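Local structure of 3'-5' exonuclease crn-4 (Caenorhabditis elegans, 5DK5) at residues Ile42-Val47 against Asp93-Val98. The protein degrades RNA and DNA from the 3' end as a metal-dependent DEDDh exonuclease and takes part in the breakdown of DNA during apoptosis. Numbering follows the deposited sequence.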
loop_
_atom_site.group_PDB
_atom_site.type_symbol
_atom_site.label_atom_id
_atom_site.label_comp_id
_atom_site.label_asym_id
_atom_site.label_seq_id
_atom_site.Cartn_x
_atom_site.Cartn_y
_atom_site.Cartn_z
ATOM N N ILE B 42 1.824 -12.562 2.915
ATOM C CA ILE B 42 3.224 -12.212 2.680
ATOM C C ILE B 42 4.176 -13.143 3.432
ATOM O O ILE B 42 5.385 -13.122 3.196
ATOM C CB ILE B 42 3.519 -10.751 3.078
ATOM C CG1 ILE B 42 3.078 -10.482 4.517
ATOM C CG2 ILE B 42 2.812 -9.798 2.117
ATOM C CD1 ILE B 42 3.421 -9.088 5.007
ATOM N N GLN B 43 3.635 -13.957 4.334
ATOM C CA GLN B 43 4.413 -15.027 4.947
ATOM C C GLN B 43 3.538 -16.244 5.236
ATOM O O GLN B 43 2.398 -16.118 5.686
ATOM C CB GLN B 43 5.094 -14.550 6.229
ATOM C CG GLN B 43 6.081 -15.564 6.791
ATOM C CD GLN B 43 6.954 -14.998 7.893
ATOM O OE1 GLN B 43 6.722 -13.893 8.384
ATOM N NE2 GLN B 43 7.970 -15.758 8.287
ATOM N N PHE B 44 4.099 -17.419 4.966
ATOM C CA PHE B 44 3.391 -18.692 5.045
ATOM C C PHE B 44 4.194 -19.635 5.941
ATOM O O PHE B 44 5.219 -20.167 5.515
ATOM C CB PHE B 44 3.218 -19.269 3.633
ATOM C CG PHE B 44 2.177 -20.351 3.517
ATOM C CD1 PHE B 44 1.784 -21.101 4.613
ATOM C CD2 PHE B 44 1.596 -20.622 2.288
ATOM C CE1 PHE B 44 0.831 -22.095 4.484
ATOM C CE2 PHE B 44 0.643 -21.613 2.154
ATOM C CZ PHE B 44 0.261 -22.350 3.251
ATOM N N ALA B 45 3.727 -19.840 7.172
ATOM C CA ALA B 45 4.492 -20.583 8.175
ATOM C C ALA B 45 3.713 -21.762 8.754
ATOM O O ALA B 45 2.562 -21.619 9.167
ATOM C CB ALA B 45 4.929 -19.650 9.294
ATOM N N ILE B 46 4.362 -22.922 8.783
ATOM C CA ILE B 46 3.782 -24.130 9.362
ATOM C C ILE B 46 4.829 -24.882 10.181
ATOM O O ILE B 46 5.999 -24.940 9.804
ATOM C CB ILE B 46 3.214 -25.078 8.277
ATOM C CG1 ILE B 46 2.143 -24.368 7.444
ATOM C CG2 ILE B 46 2.627 -26.341 8.918
ATOM C CD1 ILE B 46 1.647 -25.174 6.254
ATOM N N VAL B 47 4.398 -25.439 11.310
ATOM C CA VAL B 47 5.219 -26.359 12.088
ATOM C C VAL B 47 4.374 -27.575 12.456
ATOM O O VAL B 47 3.197 -27.449 12.795
ATOM C CB VAL B 47 5.789 -25.701 13.366
ATOM C CG1 VAL B 47 4.673 -25.282 14.310
ATOM C CG2 VAL B 47 6.757 -26.647 14.067
ATOM N N ASP B 93 8.334 -15.336 -4.119
ATOM C CA ASP B 93 7.411 -15.753 -5.169
ATOM C C ASP B 93 5.996 -15.300 -4.821
ATOM O O ASP B 93 5.693 -15.029 -3.658
ATOM C CB ASP B 93 7.448 -17.271 -5.360
ATOM C CG ASP B 93 8.773 -17.763 -5.914
ATOM O OD1 ASP B 93 9.071 -17.468 -7.091
ATOM O OD2 ASP B 93 9.511 -18.459 -5.182
ATOM N N THR B 94 5.135 -15.208 -5.830
ATOM C CA THR B 94 3.728 -14.898 -5.603
ATOM C C THR B 94 3.037 -16.093 -4.956
ATOM O O THR B 94 3.574 -17.201 -4.959
ATOM C CB THR B 94 3.008 -14.532 -6.908
ATOM O OG1 THR B 94 3.204 -15.572 -7.873
ATOM C CG2 THR B 94 3.548 -13.224 -7.458
ATOM N N PHE B 95 1.844 -15.865 -4.413
ATOM C CA PHE B 95 1.160 -16.869 -3.602
ATOM C C PHE B 95 0.892 -18.178 -4.340
ATOM O O PHE B 95 0.952 -19.254 -3.742
ATOM C CB PHE B 95 -0.166 -16.313 -3.080
ATOM C CG PHE B 95 -0.930 -17.288 -2.228
ATOM C CD1 PHE B 95 -0.600 -17.467 -0.895
ATOM C CD2 PHE B 95 -1.972 -18.029 -2.760
ATOM C CE1 PHE B 95 -1.298 -18.361 -0.111
ATOM C CE2 PHE B 95 -2.672 -18.926 -1.980
ATOM C CZ PHE B 95 -2.334 -19.092 -0.654
ATOM N N ASP B 96 0.591 -18.092 -5.631
ATOM C CA ASP B 96 0.270 -19.283 -6.410
ATOM C C ASP B 96 1.454 -20.248 -6.453
ATOM O O ASP B 96 1.274 -21.464 -6.391
ATOM C CB ASP B 96 -0.157 -18.903 -7.830
ATOM C CG ASP B 96 0.852 -18.016 -8.530
ATOM O OD1 ASP B 96 1.406 -17.104 -7.879
ATOM O OD2 ASP B 96 1.088 -18.232 -9.738
ATOM N N VAL B 97 2.660 -19.702 -6.545
ATOM C CA VAL B 97 3.867 -20.520 -6.562
ATOM C C VAL B 97 4.125 -21.126 -5.186
ATOM O O VAL B 97 4.397 -22.320 -5.065
ATOM C CB VAL B 97 5.093 -19.699 -6.991
ATOM C CG1 VAL B 97 6.363 -20.552 -6.957
ATOM C CG2 VAL B 97 4.878 -19.121 -8.380
ATOM N N VAL B 98 4.041 -20.296 -4.154
ATOM C CA VAL B 98 4.302 -20.740 -2.792
ATOM C C VAL B 98 3.268 -21.767 -2.345
ATOM O O VAL B 98 3.595 -22.714 -1.632
ATOM C CB VAL B 98 4.306 -19.557 -1.812
ATOM C CG1 VAL B 98 4.419 -20.038 -0.372
ATOM C CG2 VAL B 98 5.452 -18.612 -2.144
#
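In the hydrophobic layer between the central beta sheet of the exonuclease domain and helix 95-109, Phe-44 of strand 41-50 meets Phe-95 and Val-98 from the first turn of the helix. Of Ile-42-Val-47, Phe-44 alone touches Asp-93-Val-98. Its CB points toward the helix, and with CG anti to the backbone N (chi1 -163°) the ring lies beside its own carbonyl carbon; a single ring atom, CD2, makes both nearest approaches. Phe-44 CD2 comes within 3.9 Å of Val-98 CG1. That methyl is the branch of Val-98 set trans to its own backbone N (chi1 173°), and the two side chains run past one another in opposite directions. The second approach is looser: Phe-44 CD2 stands 4.4 Å from Phe-95 CE1, with each ring met obliquely. Even the closest CA atoms, those of Phe-44 and Val-98, are 8.2 Å apart, so side chains alone bridge the gap, through purely apolar packing. The helix start is tied down by its own backbone, Val-98 N donating to Thr-94 O at 3.2 Å. Around Phe-44 the aromatic cluster grows with Phe-26 of the neighbouring strand, Phe-102 one turn further along the helix than Val-98, and Phe-62, whose ring packs edge-to-face. The side chain of Phe-44 is about 7 Å from that of Asp-25, a magnesium ligand on strand 20-28. A mixed sheet with core strand order 3-2-1-4-5 (55-65, 41-50, 20-28, 116-120, 147-150), covered by helix 95-109 on the Phe-44 side and helix 191-207 on the Ala-45 side, is the RNase H-like fold of DEDDh exonucleases.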